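Local coordinates for protein phosphatidylinositol-specific phospholipase C (Listeria monocytogenes, PDB 2PLC) that is a bacterial phosphatidylinositol-specific phospholipase C, a single-chain enzyme whose X domain belongs to the TIM-barrel class of folds, at residues W6-L10 against I269-F274; Q44-M48 against M257-K262; K127-Y131 against V148-L154; F130-R135 against V165-F171; K194-I198 against L233-V237. The contacts are given in a common frame with arbitrary orientation. Numbering follows the deposited sequence.

Contact 1. Residues W6-L10 against I269-F274; sequences WMSAL and IKNNKF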
# COMPACT_ATOMS: atom_id res chain seq x y z
N TRP A 6 14.35 -6.07 4.67
CA TRP A 6 15.07 -5.39 3.59
C TRP A 6 15.28 -3.89 3.78
O TRP A 6 16.33 -3.38 3.40
CB TRP A 6 14.42 -5.68 2.23
CG TRP A 6 13.05 -5.08 2.00
CD1 TRP A 6 11.84 -5.63 2.34
CD2 TRP A 6 12.75 -3.87 1.30
NE1 TRP A 6 10.81 -4.85 1.87
CE2 TRP A 6 11.34 -3.76 1.23
CE3 TRP A 6 13.53 -2.86 0.71
CZ2 TRP A 6 10.69 -2.69 0.60
CZ3 TRP A 6 12.89 -1.80 0.08
CH2 TRP A 6 11.49 -1.72 0.03
N MET A 7 14.31 -3.20 4.37
CA MET A 7 14.43 -1.75 4.58
C MET A 7 15.46 -1.36 5.64
O MET A 7 15.99 -0.25 5.61
CB MET A 7 13.08 -1.13 4.93
CG MET A 7 12.02 -1.29 3.85
SD MET A 7 10.52 -0.42 4.27
CE MET A 7 10.46 0.80 2.99
N SER A 8 15.73 -2.27 6.57
CA SER A 8 16.70 -2.01 7.63
C SER A 8 18.10 -1.82 7.07
O SER A 8 18.94 -1.15 7.66
CB SER A 8 16.71 -3.16 8.64
OG SER A 8 17.19 -4.34 8.05
N ALA A 9 18.35 -2.43 5.91
CA ALA A 9 19.65 -2.35 5.24
C ALA A 9 19.82 -1.09 4.38
O ALA A 9 20.83 -0.94 3.68
CB ALA A 9 19.87 -3.60 4.40
N LEU A 10 18.84 -0.19 4.43
CA LEU A 10 18.90 1.05 3.66
C LEU A 10 19.35 2.19 4.56
O LEU A 10 19.21 2.12 5.79
CB LEU A 10 17.52 1.37 3.06
CG LEU A 10 16.98 0.49 1.93
CD1 LEU A 10 15.56 0.90 1.58
CD2 LEU A 10 17.88 0.59 0.70
N ILE A 269 12.43 -5.16 -4.97
CA ILE A 269 13.26 -4.74 -3.83
C ILE A 269 14.70 -4.53 -4.30
O ILE A 269 15.34 -3.54 -3.92
CB ILE A 269 13.24 -5.81 -2.70
CG1 ILE A 269 11.86 -5.88 -2.05
CG2 ILE A 269 14.31 -5.49 -1.65
CD1 ILE A 269 11.71 -7.04 -1.08
N LYS A 270 15.20 -5.45 -5.13
CA LYS A 270 16.56 -5.37 -5.65
C LYS A 270 16.84 -4.11 -6.46
O LYS A 270 18.00 -3.75 -6.67
CB LYS A 270 16.91 -6.61 -6.47
CG LYS A 270 17.15 -7.86 -5.65
CD LYS A 270 17.73 -8.96 -6.53
CE LYS A 270 18.09 -10.20 -5.72
NZ LYS A 270 18.86 -11.20 -6.52
N ASN A 271 15.79 -3.43 -6.91
CA ASN A 271 15.96 -2.20 -7.67
C ASN A 271 16.60 -1.09 -6.83
O ASN A 271 17.24 -0.20 -7.37
CB ASN A 271 14.64 -1.71 -8.25
CG ASN A 271 14.80 -0.46 -9.10
OD1 ASN A 271 14.43 0.63 -8.69
ND2 ASN A 271 15.38 -0.62 -10.29
N ASN A 272 16.42 -1.14 -5.51
CA ASN A 272 17.00 -0.13 -4.62
C ASN A 272 18.49 -0.40 -4.44
O ASN A 272 18.92 -1.55 -4.51
CB ASN A 272 16.31 -0.17 -3.25
CG ASN A 272 14.81 -0.04 -3.34
OD1 ASN A 272 14.29 1.04 -3.60
ND2 ASN A 272 14.11 -1.15 -3.12
N LYS A 273 19.27 0.66 -4.21
CA LYS A 273 20.71 0.49 -4.02
C LYS A 273 21.09 0.27 -2.56
O LYS A 273 20.78 1.08 -1.68
CB LYS A 273 21.49 1.70 -4.58
CG LYS A 273 22.95 1.36 -4.91
CD LYS A 273 23.96 2.31 -4.26
CE LYS A 273 24.04 3.67 -4.96
NZ LYS A 273 22.81 4.50 -4.78
N PHE A 274 21.76 -0.86 -2.31
CA PHE A 274 22.21 -1.24 -0.97
C PHE A 274 23.74 -1.13 -0.90
O PHE A 274 24.24 -0.46 0.03
CB PHE A 274 21.78 -2.68 -0.65
CG PHE A 274 20.29 -2.90 -0.66
CD1 PHE A 274 19.62 -3.15 -1.86
CD2 PHE A 274 19.56 -2.88 0.52
CE1 PHE A 274 18.25 -3.38 -1.87
CE2 PHE A 274 18.19 -3.12 0.52
CZ PHE A 274 17.53 -3.36 -0.67
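The Trp6 indole lies flat against Ile269: Ile269 CD1 sits 3.7 Å from the centroid of the five-membered ring of Trp6, a CH-pi contact only 11° off the ring normal, and Ile269 CG2 is 3.6 Å from Trp6 CE3. The indole nitrogen points elsewhere, bonding to the carbonyl of Gly57. A type I turn runs from Ile269 to Asn272. Its closing bond, Asn272 N to Ile269 O (3.1 Å), is doubled by Asn272 ND2 to the same oxygen (2.8 Å), which holds ND2 3.5 Å from Trp6 CZ3. Beyond the turn, the ring of the C-terminal Phe274 takes Leu10 CD2 on one face, 4.1 Å from its centroid, while Trp6 O approaches its edge at 3.4 Å from Phe274 CE2. Asn272 OD1 also binds Ser20 N at the start of strand 20-24. The two chain ends thus pack together by apolar contacts at the N-terminal end of the first strand of the parallel barrel, the bottom in TIM-barrel terms.

Contact 2. Residues Q44-M48 against M257-K262; sequences QTQTM and MDFPEK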
# COMPACT_ATOMS: atom_id res chain seq x y z
N GLN A 44 -11.52 -11.96 -5.19
CA GLN A 44 -10.18 -12.26 -4.71
C GLN A 44 -9.04 -11.49 -5.40
O GLN A 44 -9.02 -11.36 -6.62
CB GLN A 44 -9.92 -13.76 -4.81
CG GLN A 44 -8.63 -14.21 -4.16
CD GLN A 44 -8.31 -15.66 -4.45
OE1 GLN A 44 -8.72 -16.19 -5.48
NE2 GLN A 44 -7.57 -16.30 -3.56
N THR A 45 -8.09 -11.01 -4.61
CA THR A 45 -6.93 -10.28 -5.14
C THR A 45 -5.60 -10.79 -4.60
O THR A 45 -4.54 -10.43 -5.12
CB THR A 45 -7.01 -8.80 -4.83
OG1 THR A 45 -7.09 -8.63 -3.41
CG2 THR A 45 -8.23 -8.17 -5.49
N GLN A 46 -5.65 -11.62 -3.55
CA GLN A 46 -4.44 -12.16 -2.94
C GLN A 46 -4.59 -13.62 -2.51
O GLN A 46 -5.69 -14.15 -2.40
CB GLN A 46 -4.06 -11.34 -1.69
CG GLN A 46 -3.98 -9.83 -1.89
CD GLN A 46 -2.86 -9.41 -2.82
OE1 GLN A 46 -1.86 -10.10 -2.95
NE2 GLN A 46 -3.02 -8.26 -3.48
N THR A 47 -3.45 -14.29 -2.29
CA THR A 47 -3.45 -15.67 -1.82
C THR A 47 -2.72 -15.73 -0.48
O THR A 47 -3.00 -16.60 0.34
CB THR A 47 -2.77 -16.63 -2.82
OG1 THR A 47 -1.44 -16.18 -3.09
CG2 THR A 47 -3.56 -16.71 -4.10
N MET A 48 -1.78 -14.81 -0.28
CA MET A 48 -1.02 -14.74 0.97
C MET A 48 -1.77 -13.94 2.02
O MET A 48 -2.47 -12.98 1.69
CB MET A 48 0.35 -14.06 0.74
CG MET A 48 1.38 -14.93 0.01
SD MET A 48 2.97 -14.08 -0.20
CE MET A 48 2.50 -12.76 -1.35
N MET A 257 0.28 -4.39 -6.57
CA MET A 257 -0.18 -5.56 -7.30
C MET A 257 -1.24 -6.48 -6.68
O MET A 257 -1.49 -6.46 -5.47
CB MET A 257 1.03 -6.44 -7.62
CG MET A 257 2.22 -5.71 -8.21
SD MET A 257 3.73 -6.66 -8.09
CE MET A 257 4.25 -6.25 -6.41
N ASP A 258 -1.82 -7.28 -7.56
CA ASP A 258 -2.78 -8.33 -7.21
C ASP A 258 -1.94 -9.58 -7.45
O ASP A 258 -1.12 -9.61 -8.37
CB ASP A 258 -3.95 -8.38 -8.20
CG ASP A 258 -4.99 -7.33 -7.94
OD1 ASP A 258 -5.09 -6.83 -6.80
OD2 ASP A 258 -5.74 -7.01 -8.89
N PHE A 259 -2.12 -10.59 -6.59
CA PHE A 259 -1.40 -11.86 -6.70
C PHE A 259 0.10 -11.77 -7.00
O PHE A 259 0.59 -12.40 -7.94
CB PHE A 259 -2.07 -12.74 -7.77
CG PHE A 259 -3.51 -13.05 -7.49
CD1 PHE A 259 -3.85 -14.03 -6.57
CD2 PHE A 259 -4.53 -12.40 -8.17
CE1 PHE A 259 -5.19 -14.36 -6.33
CE2 PHE A 259 -5.86 -12.71 -7.95
CZ PHE A 259 -6.19 -13.69 -7.03
N PRO A 260 0.85 -10.99 -6.21
CA PRO A 260 2.29 -10.91 -6.49
C PRO A 260 3.02 -12.18 -6.08
O PRO A 260 2.70 -12.78 -5.06
CB PRO A 260 2.73 -9.73 -5.64
CG PRO A 260 1.82 -9.83 -4.44
CD PRO A 260 0.49 -10.10 -5.09
N GLU A 261 3.98 -12.59 -6.89
CA GLU A 261 4.79 -13.77 -6.59
C GLU A 261 6.03 -13.35 -5.80
O GLU A 261 6.49 -12.21 -5.92
CB GLU A 261 5.20 -14.48 -7.87
CG GLU A 261 4.03 -15.07 -8.62
CD GLU A 261 4.46 -15.91 -9.79
OE1 GLU A 261 4.88 -15.33 -10.82
OE2 GLU A 261 4.37 -17.15 -9.68
N LYS A 262 6.53 -14.27 -4.99
CA LYS A 262 7.72 -14.04 -4.16
C LYS A 262 8.88 -13.49 -4.99
O LYS A 262 9.62 -12.62 -4.54
CB LYS A 262 8.16 -15.34 -3.50
CG LYS A 262 7.12 -16.07 -2.66
CD LYS A 262 7.11 -15.60 -1.22
CE LYS A 262 6.34 -16.56 -0.33
NZ LYS A 262 6.99 -17.90 -0.25
O HOH W 1 0.46 -13.95 -4.08
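Gln44, the first residue to leave the preceding helix, lays its side chain beside Phe259, CG to CZ 3.8 Å, and its NE2 makes a weak 3.1 Å bond to Gln46 O. Thr45 supplies the backbone link: its O accepts Phe259 N at 2.8 Å. Phe259 has positive phi and psi (45°, 52°), a turn of the backbone at which its ring packs with Thr45 O and Gln46 N over one face. Thr45 CB packs 3.4 Å from Asp258 OD1, an oxygen hydrogen-bonded to His25 ND1. Gln46 starts away from the partner segment, but its amide returns: NE2 donates to Met257 O at 3.1 Å and bonds His25 O as well, while OE1 approaches Pro260 CD at 3.2 Å. Thr47 CG2 meets the ring edge at Phe259 CE1 (3.6 Å), and water 1 bridges Thr47 OG1 (3.1 Å) and Pro260 O (2.7 Å). Met48 finishes the interface, CE 4.3 Å from Pro260 CG. His25 and Asp258 directly follow strands 20-24 and 253-257, so these loops lie at the C-terminal rim of the parallel barrel, the end where TIM-barrel enzymes carry their active sites.

Contact 3. Residues K127-Y131 against V148-L154; sequences KDYFY and VRGKILL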
# COMPACT_ATOMS: atom_id res chain seq x y z
N LYS A 127 -0.71 4.45 18.84
CA LYS A 127 -0.05 5.69 18.43
C LYS A 127 1.48 5.66 18.38
O LYS A 127 2.09 6.38 17.59
CB LYS A 127 -0.55 6.87 19.27
CG LYS A 127 -0.23 6.77 20.75
CD LYS A 127 -0.84 7.96 21.48
CE LYS A 127 -0.40 7.98 22.94
NZ LYS A 127 1.09 8.10 23.06
N ASP A 128 2.10 4.81 19.20
CA ASP A 128 3.56 4.71 19.20
C ASP A 128 4.09 4.06 17.93
O ASP A 128 5.30 4.08 17.67
CB ASP A 128 4.06 3.94 20.43
CG ASP A 128 3.90 4.73 21.72
OD1 ASP A 128 4.01 5.98 21.69
OD2 ASP A 128 3.68 4.10 22.77
N TYR A 129 3.19 3.48 17.14
CA TYR A 129 3.57 2.82 15.89
C TYR A 129 3.16 3.63 14.67
O TYR A 129 3.27 3.16 13.53
CB TYR A 129 2.96 1.41 15.81
CG TYR A 129 3.55 0.44 16.80
CD1 TYR A 129 4.71 -0.27 16.50
CD2 TYR A 129 2.95 0.22 18.04
CE1 TYR A 129 5.26 -1.17 17.41
CE2 TYR A 129 3.49 -0.67 18.96
CZ TYR A 129 4.65 -1.37 18.63
OH TYR A 129 5.17 -2.28 19.52
N PHE A 130 2.69 4.85 14.90
CA PHE A 130 2.28 5.73 13.80
C PHE A 130 3.17 6.95 13.64
O PHE A 130 3.52 7.61 14.63
CB PHE A 130 0.82 6.17 14.00
CG PHE A 130 -0.18 5.16 13.55
CD1 PHE A 130 -0.58 4.13 14.39
CD2 PHE A 130 -0.70 5.21 12.26
CE1 PHE A 130 -1.47 3.16 13.96
CE2 PHE A 130 -1.60 4.25 11.82
CZ PHE A 130 -1.99 3.22 12.67
N TYR A 131 3.56 7.24 12.40
CA TYR A 131 4.36 8.42 12.12
C TYR A 131 3.40 9.58 12.30
O TYR A 131 2.37 9.66 11.62
CB TYR A 131 4.89 8.42 10.69
CG TYR A 131 5.44 9.76 10.24
CD1 TYR A 131 6.67 10.22 10.70
CD2 TYR A 131 4.73 10.56 9.35
CE1 TYR A 131 7.18 11.45 10.27
CE2 TYR A 131 5.22 11.78 8.92
CZ TYR A 131 6.45 12.22 9.38
OH TYR A 131 6.94 13.42 8.93
N VAL A 148 10.65 7.34 10.05
CA VAL A 148 9.64 6.29 9.99
C VAL A 148 10.11 4.89 10.40
O VAL A 148 9.45 3.91 10.09
CB VAL A 148 8.99 6.21 8.58
CG1 VAL A 148 8.16 7.45 8.29
CG2 VAL A 148 10.07 6.04 7.51
N ARG A 149 11.24 4.80 11.10
CA ARG A 149 11.73 3.49 11.53
C ARG A 149 10.74 2.83 12.49
O ARG A 149 10.33 3.43 13.50
CB ARG A 149 13.11 3.61 12.20
CG ARG A 149 14.27 3.95 11.26
CD ARG A 149 14.50 2.89 10.20
NE ARG A 149 15.73 3.13 9.45
CZ ARG A 149 16.10 2.48 8.34
NH1 ARG A 149 15.34 1.53 7.83
NH2 ARG A 149 17.24 2.79 7.75
N GLY A 150 10.32 1.61 12.16
CA GLY A 150 9.37 0.88 12.98
C GLY A 150 8.01 1.55 13.11
O GLY A 150 7.31 1.34 14.10
N LYS A 151 7.63 2.34 12.10
CA LYS A 151 6.35 3.03 12.14
C LYS A 151 5.48 2.84 10.90
O LYS A 151 5.93 2.32 9.88
CB LYS A 151 6.56 4.52 12.42
CG LYS A 151 6.81 4.82 13.88
CD LYS A 151 7.25 6.26 14.10
CE LYS A 151 7.19 6.65 15.57
NZ LYS A 151 7.97 5.72 16.44
N ILE A 152 4.23 3.27 11.02
CA ILE A 152 3.25 3.18 9.95
C ILE A 152 2.99 4.56 9.38
O ILE A 152 2.77 5.51 10.13
CB ILE A 152 1.89 2.62 10.47
CG1 ILE A 152 2.05 1.19 10.98
CG2 ILE A 152 0.82 2.66 9.37
CD1 ILE A 152 0.80 0.63 11.63
N LEU A 153 3.08 4.69 8.06
CA LEU A 153 2.78 5.96 7.41
C LEU A 153 1.35 5.79 6.91
O LEU A 153 1.10 5.08 5.95
CB LEU A 153 3.73 6.21 6.23
CG LEU A 153 3.40 7.46 5.41
CD1 LEU A 153 3.26 8.67 6.34
CD2 LEU A 153 4.45 7.71 4.36
N LEU A 154 0.40 6.42 7.60
CA LEU A 154 -1.01 6.32 7.24
C LEU A 154 -1.46 7.23 6.10
O LEU A 154 -1.13 8.41 6.07
CB LEU A 154 -1.88 6.59 8.48
CG LEU A 154 -3.40 6.47 8.35
CD1 LEU A 154 -3.78 5.02 8.12
CD2 LEU A 154 -4.07 6.97 9.62
O HOH W 2 7.40 2.15 16.89
O HOH W 3 1.08 7.64 9.99
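Val148 opens a type II turn closed by Lys151 N to Val148 O (3.1 Å), and its CG1 touches Tyr131 CD1 at 4.0 Å. Gly150, with a phi of 63°, carries the turn; its O is 3.9 Å from Tyr129 CD1 and 2.9 Å from water 2, which also lies 3.0 Å from Asp128 O. Lys151 reaches back with a weak bond, NZ to Asp128 O at 3.4 Å. Ile152 bridges the backbones: its N donates to Tyr129 O (2.7 Å) and its O accepts Tyr131 N (3.0 Å), flanking Phe130 in the parallel pattern. Ile152 CB stands over the Phe130 ring, 4.3 Å from its centroid. Leu153 CD1 packs on Tyr131 CD2 (3.8 Å), and Leu154 CB meets the Phe130 edge at CE2 (4.1 Å). Leu154 N donates to water 3 (2.8 Å), which donates to Tyr131 O (2.9 Å) and Ile152 O (2.7 Å). The single parallel bridge joins the link after helix 114-125 to strand 152-157 of the barrel.

Contact 4. Residues F130-R135 against V165-F171; sequences FYTTPR and VINSRKF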
# COMPACT_ATOMS: atom_id res chain seq x y z
N PHE A 130 2.69 4.85 14.90
CA PHE A 130 2.28 5.73 13.80
C PHE A 130 3.17 6.95 13.64
O PHE A 130 3.52 7.61 14.63
CB PHE A 130 0.82 6.17 14.00
CG PHE A 130 -0.18 5.16 13.55
CD1 PHE A 130 -0.58 4.13 14.39
CD2 PHE A 130 -0.70 5.21 12.26
CE1 PHE A 130 -1.47 3.16 13.96
CE2 PHE A 130 -1.60 4.25 11.82
CZ PHE A 130 -1.99 3.22 12.67
N TYR A 131 3.56 7.24 12.40
CA TYR A 131 4.36 8.42 12.12
C TYR A 131 3.40 9.58 12.30
O TYR A 131 2.37 9.66 11.62
CB TYR A 131 4.89 8.42 10.69
CG TYR A 131 5.44 9.76 10.24
CD1 TYR A 131 6.67 10.22 10.70
CD2 TYR A 131 4.73 10.56 9.35
CE1 TYR A 131 7.18 11.45 10.27
CE2 TYR A 131 5.22 11.78 8.92
CZ TYR A 131 6.45 12.22 9.38
OH TYR A 131 6.94 13.42 8.93
N THR A 132 3.75 10.50 13.18
CA THR A 132 2.88 11.62 13.45
C THR A 132 3.61 12.96 13.52
O THR A 132 4.79 13.01 13.86
CB THR A 132 2.10 11.34 14.74
OG1 THR A 132 1.04 12.29 14.88
CG2 THR A 132 3.02 11.40 15.96
N THR A 133 2.91 14.02 13.13
CA THR A 133 3.46 15.38 13.15
C THR A 133 2.43 16.31 13.80
O THR A 133 1.27 15.93 13.96
CB THR A 133 3.75 15.90 11.71
OG1 THR A 133 2.53 15.94 10.96
CG2 THR A 133 4.77 15.01 11.01
N PRO A 134 2.84 17.53 14.19
CA PRO A 134 1.93 18.49 14.82
C PRO A 134 0.76 18.88 13.92
O PRO A 134 0.90 18.91 12.70
CB PRO A 134 2.83 19.70 15.08
CG PRO A 134 4.17 19.07 15.30
CD PRO A 134 4.22 18.05 14.19
N ARG A 135 -0.39 19.16 14.52
CA ARG A 135 -1.58 19.55 13.77
C ARG A 135 -1.37 20.88 13.04
O ARG A 135 -1.91 21.09 11.96
CB ARG A 135 -2.80 19.62 14.69
CG ARG A 135 -4.00 20.36 14.10
CD ARG A 135 -5.30 20.01 14.82
NE ARG A 135 -5.17 20.06 16.28
CZ ARG A 135 -5.16 21.17 17.00
NH1 ARG A 135 -5.26 22.36 16.42
NH2 ARG A 135 -5.05 21.09 18.32
N VAL A 165 -6.63 13.48 12.53
CA VAL A 165 -6.09 14.29 13.61
C VAL A 165 -6.65 13.81 14.95
O VAL A 165 -7.86 13.79 15.16
CB VAL A 165 -6.43 15.79 13.43
CG1 VAL A 165 -5.79 16.60 14.54
CG2 VAL A 165 -5.96 16.29 12.07
N ILE A 166 -5.75 13.36 15.82
CA ILE A 166 -6.14 12.90 17.15
C ILE A 166 -5.37 13.77 18.14
O ILE A 166 -4.14 13.66 18.25
CB ILE A 166 -5.81 11.39 17.37
CG1 ILE A 166 -6.47 10.54 16.28
CG2 ILE A 166 -6.32 10.93 18.74
CD1 ILE A 166 -6.17 9.06 16.39
N ASN A 167 -6.11 14.63 18.83
CA ASN A 167 -5.56 15.58 19.80
C ASN A 167 -4.83 16.70 19.06
O ASN A 167 -5.44 17.45 18.30
CB ASN A 167 -4.64 14.89 20.81
CG ASN A 167 -5.41 14.13 21.87
OD1 ASN A 167 -5.89 14.71 22.84
ND2 ASN A 167 -5.53 12.82 21.68
N SER A 168 -3.53 16.81 19.29
CA SER A 168 -2.74 17.83 18.62
C SER A 168 -1.78 17.20 17.63
O SER A 168 -0.86 17.85 17.13
CB SER A 168 -1.96 18.66 19.65
OG SER A 168 -2.85 19.39 20.48
N ARG A 169 -2.01 15.92 17.33
CA ARG A 169 -1.17 15.18 16.40
C ARG A 169 -1.91 14.79 15.13
O ARG A 169 -3.08 14.39 15.17
CB ARG A 169 -0.60 13.93 17.08
CG ARG A 169 0.20 14.21 18.34
CD ARG A 169 1.39 15.12 18.06
NE ARG A 169 2.50 14.43 17.39
CZ ARG A 169 3.64 15.01 17.03
NH1 ARG A 169 3.84 16.30 17.26
NH2 ARG A 169 4.59 14.30 16.44
N LYS A 170 -1.22 14.93 14.00
CA LYS A 170 -1.75 14.59 12.69
C LYS A 170 -1.11 13.25 12.31
O LYS A 170 0.10 13.17 12.09
CB LYS A 170 -1.38 15.66 11.66
CG LYS A 170 -2.01 15.46 10.29
CD LYS A 170 -1.69 16.61 9.34
CE LYS A 170 -0.21 16.66 9.00
NZ LYS A 170 0.08 17.67 7.94
N PHE A 171 -1.94 12.21 12.27
CA PHE A 171 -1.49 10.86 11.95
C PHE A 171 -1.31 10.62 10.46
O PHE A 171 -2.27 10.37 9.73
CB PHE A 171 -2.44 9.83 12.55
CG PHE A 171 -2.34 9.72 14.05
CD1 PHE A 171 -2.66 10.80 14.86
CD2 PHE A 171 -1.88 8.54 14.64
CE1 PHE A 171 -2.53 10.71 16.25
CE2 PHE A 171 -1.74 8.45 16.02
CZ PHE A 171 -2.06 9.53 16.83
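Strands 132-134 and 169-171 run antiparallel, their short axes 4.5 Å apart at closest and 144° between directions. Thr133 and Lys170 form the hydrogen-bonded pair, Thr133 N to Lys170 O 3.1 Å and Lys170 N to Thr133 O 2.7 Å; Thr132 with Phe171 and Pro134 with Arg169 are the flanking non-hydrogen-bonded pairs. Beyond them Arg135 N donates to Ser168 O (3.0 Å). Segment 165-171 reverses through a type II' turn, Ile166 to Arg169, with Asn167 at positive phi and bonds Ile166 N to Arg169 O (2.9 Å) and Arg169 N to Ile166 O (3.2 Å). On the sheet face of Thr132 and Phe171, Thr132 OG1 sits over the aromatic ring, 4.0 Å from Phe171 CD1, and bonds weakly to Lys170 O (3.1 Å); Phe130 CB lies 3.6 Å from Phe171 CD2. Thr133 OG1 packs on Lys170 CE (3.4 Å), whose NZ goes on to Asp137 O. The Arg169 guanidinium lies flat over Thr133 CA and Pro134 N. Arg135 CD touches Val165 CG1 (3.5 Å), and its NE bonds weakly to Asn167 O (3.3 Å). This is a two-residue beta hairpin whose second strand gains 132-134 as an antiparallel neighbour, at the surface of the mixed sheet.

Contact 5. Residues K194-I198 against L233-V237; sequences KFKEI and LNNKV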
# COMPACT_ATOMS: atom_id res chain seq x y z
N LYS A 194 -2.93 -0.56 -20.22
CA LYS A 194 -2.60 -0.60 -18.80
C LYS A 194 -1.09 -0.68 -18.59
O LYS A 194 -0.54 -0.04 -17.68
CB LYS A 194 -3.30 -1.78 -18.12
CG LYS A 194 -3.06 -1.89 -16.62
CD LYS A 194 -3.66 -0.73 -15.83
CE LYS A 194 -3.46 -0.94 -14.33
NZ LYS A 194 -4.05 0.14 -13.48
N PHE A 195 -0.41 -1.45 -19.43
CA PHE A 195 1.03 -1.60 -19.31
C PHE A 195 1.72 -0.26 -19.61
O PHE A 195 2.66 0.13 -18.92
CB PHE A 195 1.55 -2.69 -20.25
CG PHE A 195 3.00 -3.01 -20.05
CD1 PHE A 195 3.48 -3.38 -18.80
CD2 PHE A 195 3.90 -2.91 -21.11
CE1 PHE A 195 4.83 -3.64 -18.60
CE2 PHE A 195 5.26 -3.17 -20.91
CZ PHE A 195 5.72 -3.54 -19.65
N LYS A 196 1.23 0.45 -20.63
CA LYS A 196 1.78 1.74 -21.00
C LYS A 196 1.70 2.72 -19.83
O LYS A 196 2.69 3.37 -19.49
CB LYS A 196 1.06 2.30 -22.24
CG LYS A 196 1.75 1.95 -23.56
CD LYS A 196 0.85 2.17 -24.79
CE LYS A 196 0.32 3.61 -24.88
NZ LYS A 196 1.38 4.63 -25.16
N GLU A 197 0.53 2.76 -19.19
CA GLU A 197 0.31 3.64 -18.04
C GLU A 197 1.21 3.29 -16.87
O GLU A 197 1.64 4.16 -16.12
CB GLU A 197 -1.15 3.59 -17.61
CG GLU A 197 -2.11 4.07 -18.68
CD GLU A 197 -3.55 3.86 -18.30
OE1 GLU A 197 -3.88 2.78 -17.76
OE2 GLU A 197 -4.37 4.77 -18.55
N ILE A 198 1.47 2.00 -16.70
CA ILE A 198 2.34 1.55 -15.62
C ILE A 198 3.77 2.01 -15.92
O ILE A 198 4.39 2.68 -15.10
CB ILE A 198 2.29 0.01 -15.43
CG1 ILE A 198 0.91 -0.41 -14.91
CG2 ILE A 198 3.36 -0.46 -14.45
CD1 ILE A 198 0.67 -1.91 -14.91
N LEU A 233 0.15 -9.12 -16.58
CA LEU A 233 0.95 -7.96 -16.20
C LEU A 233 2.15 -8.05 -15.26
O LEU A 233 3.17 -7.41 -15.52
CB LEU A 233 0.02 -6.85 -15.70
CG LEU A 233 -0.87 -6.26 -16.78
CD1 LEU A 233 -2.05 -5.52 -16.17
CD2 LEU A 233 -0.05 -5.35 -17.66
N ASN A 234 2.03 -8.78 -14.16
CA ASN A 234 3.12 -8.88 -13.19
C ASN A 234 4.47 -9.24 -13.79
O ASN A 234 5.49 -8.65 -13.44
CB ASN A 234 2.77 -9.84 -12.05
CG ASN A 234 1.67 -9.31 -11.15
OD1 ASN A 234 1.21 -8.18 -11.31
ND2 ASN A 234 1.23 -10.13 -10.21
N ASN A 235 4.47 -10.20 -14.71
CA ASN A 235 5.70 -10.63 -15.37
C ASN A 235 6.28 -9.55 -16.28
O ASN A 235 7.50 -9.34 -16.32
CB ASN A 235 5.45 -11.90 -16.17
CG ASN A 235 6.20 -13.08 -15.62
OD1 ASN A 235 7.19 -13.52 -16.21
ND2 ASN A 235 5.75 -13.59 -14.47
N LYS A 236 5.40 -8.87 -17.01
CA LYS A 236 5.82 -7.81 -17.92
C LYS A 236 6.46 -6.70 -17.11
O LYS A 236 7.51 -6.17 -17.48
CB LYS A 236 4.63 -7.28 -18.71
CG LYS A 236 4.10 -8.28 -19.72
CD LYS A 236 2.81 -7.79 -20.38
CE LYS A 236 3.05 -6.58 -21.26
NZ LYS A 236 4.06 -6.87 -22.31
N VAL A 237 5.84 -6.36 -15.98
CA VAL A 237 6.35 -5.31 -15.10
C VAL A 237 7.66 -5.75 -14.45
O VAL A 237 8.57 -4.95 -14.27
CB VAL A 237 5.31 -4.94 -14.02
CG1 VAL A 237 5.91 -3.96 -13.01
CG2 VAL A 237 4.08 -4.32 -14.67
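This is helix-on-helix packing in the outer layer of the barrel, between helices 191-207 and 226-246. The two short segments run in roughly the same direction, at 38° to each other, with axes 11.0 Å apart, wide enough for large side chains to fill the gap. Phe195 is the main wedge. Its CB meets Leu233 CD2 at 4.0 Å, and its ring slides along the partner helix to touch Lys236 CB at 3.6 Å and Val237 CG2 at 4.1 Å, both from Phe195 CE1. Lys236 folds over one ring face: CE stands 3.8 Å from the Phe195 centroid as a CH-pi contact, and NZ, 4.4 Å from the same centroid, adds a cation-pi interaction. Such neighbouring helices, each following a strand of the parallel sheet (180-183 and 212-216), are those of consecutive beta-alpha units in a TIM barrel. On the side facing the strands the helices meet through apolar atoms: Ile198 CG2 packs on Val237 CG2 at 3.9 Å, and both residues also touch Ile217 in the loop after strand 212-216. Lys194 contributes only its aliphatic part, CG lying 3.8 Å from Leu233 CD1, while its polar end, NZ, turns away to bond the carbonyls of Asp185 and His216. One layer further in, Ile198 O accepts a bond from the side chain of Asn215.

In the fold
Contacts 2 and 5 are buried, contacts 1 and 3 partly so, and contact 4 lies at the surface. Contacts 1 and 5 depend on side-chain packing, whereas contacts 3 and 4 are built on strand-like backbone pairing and contact 2 mixes backbone, amide and water bonds between loops. Contacts 3 and 4 share Phe130 and Tyr131 and serve one mixed sheet, their centres about 11 Å apart. Contacts 2 and 5 meet where Asn234 ND2 bonds Asp258 O (3.0 Å), joining a rim loop to an outer helix. Arg149 ties contact 3 to contact 1 through the carbonyls of Met7 and Leu10. Contacts 4 and 5 stand farthest apart, centres about 36 Å, across the chain's centre.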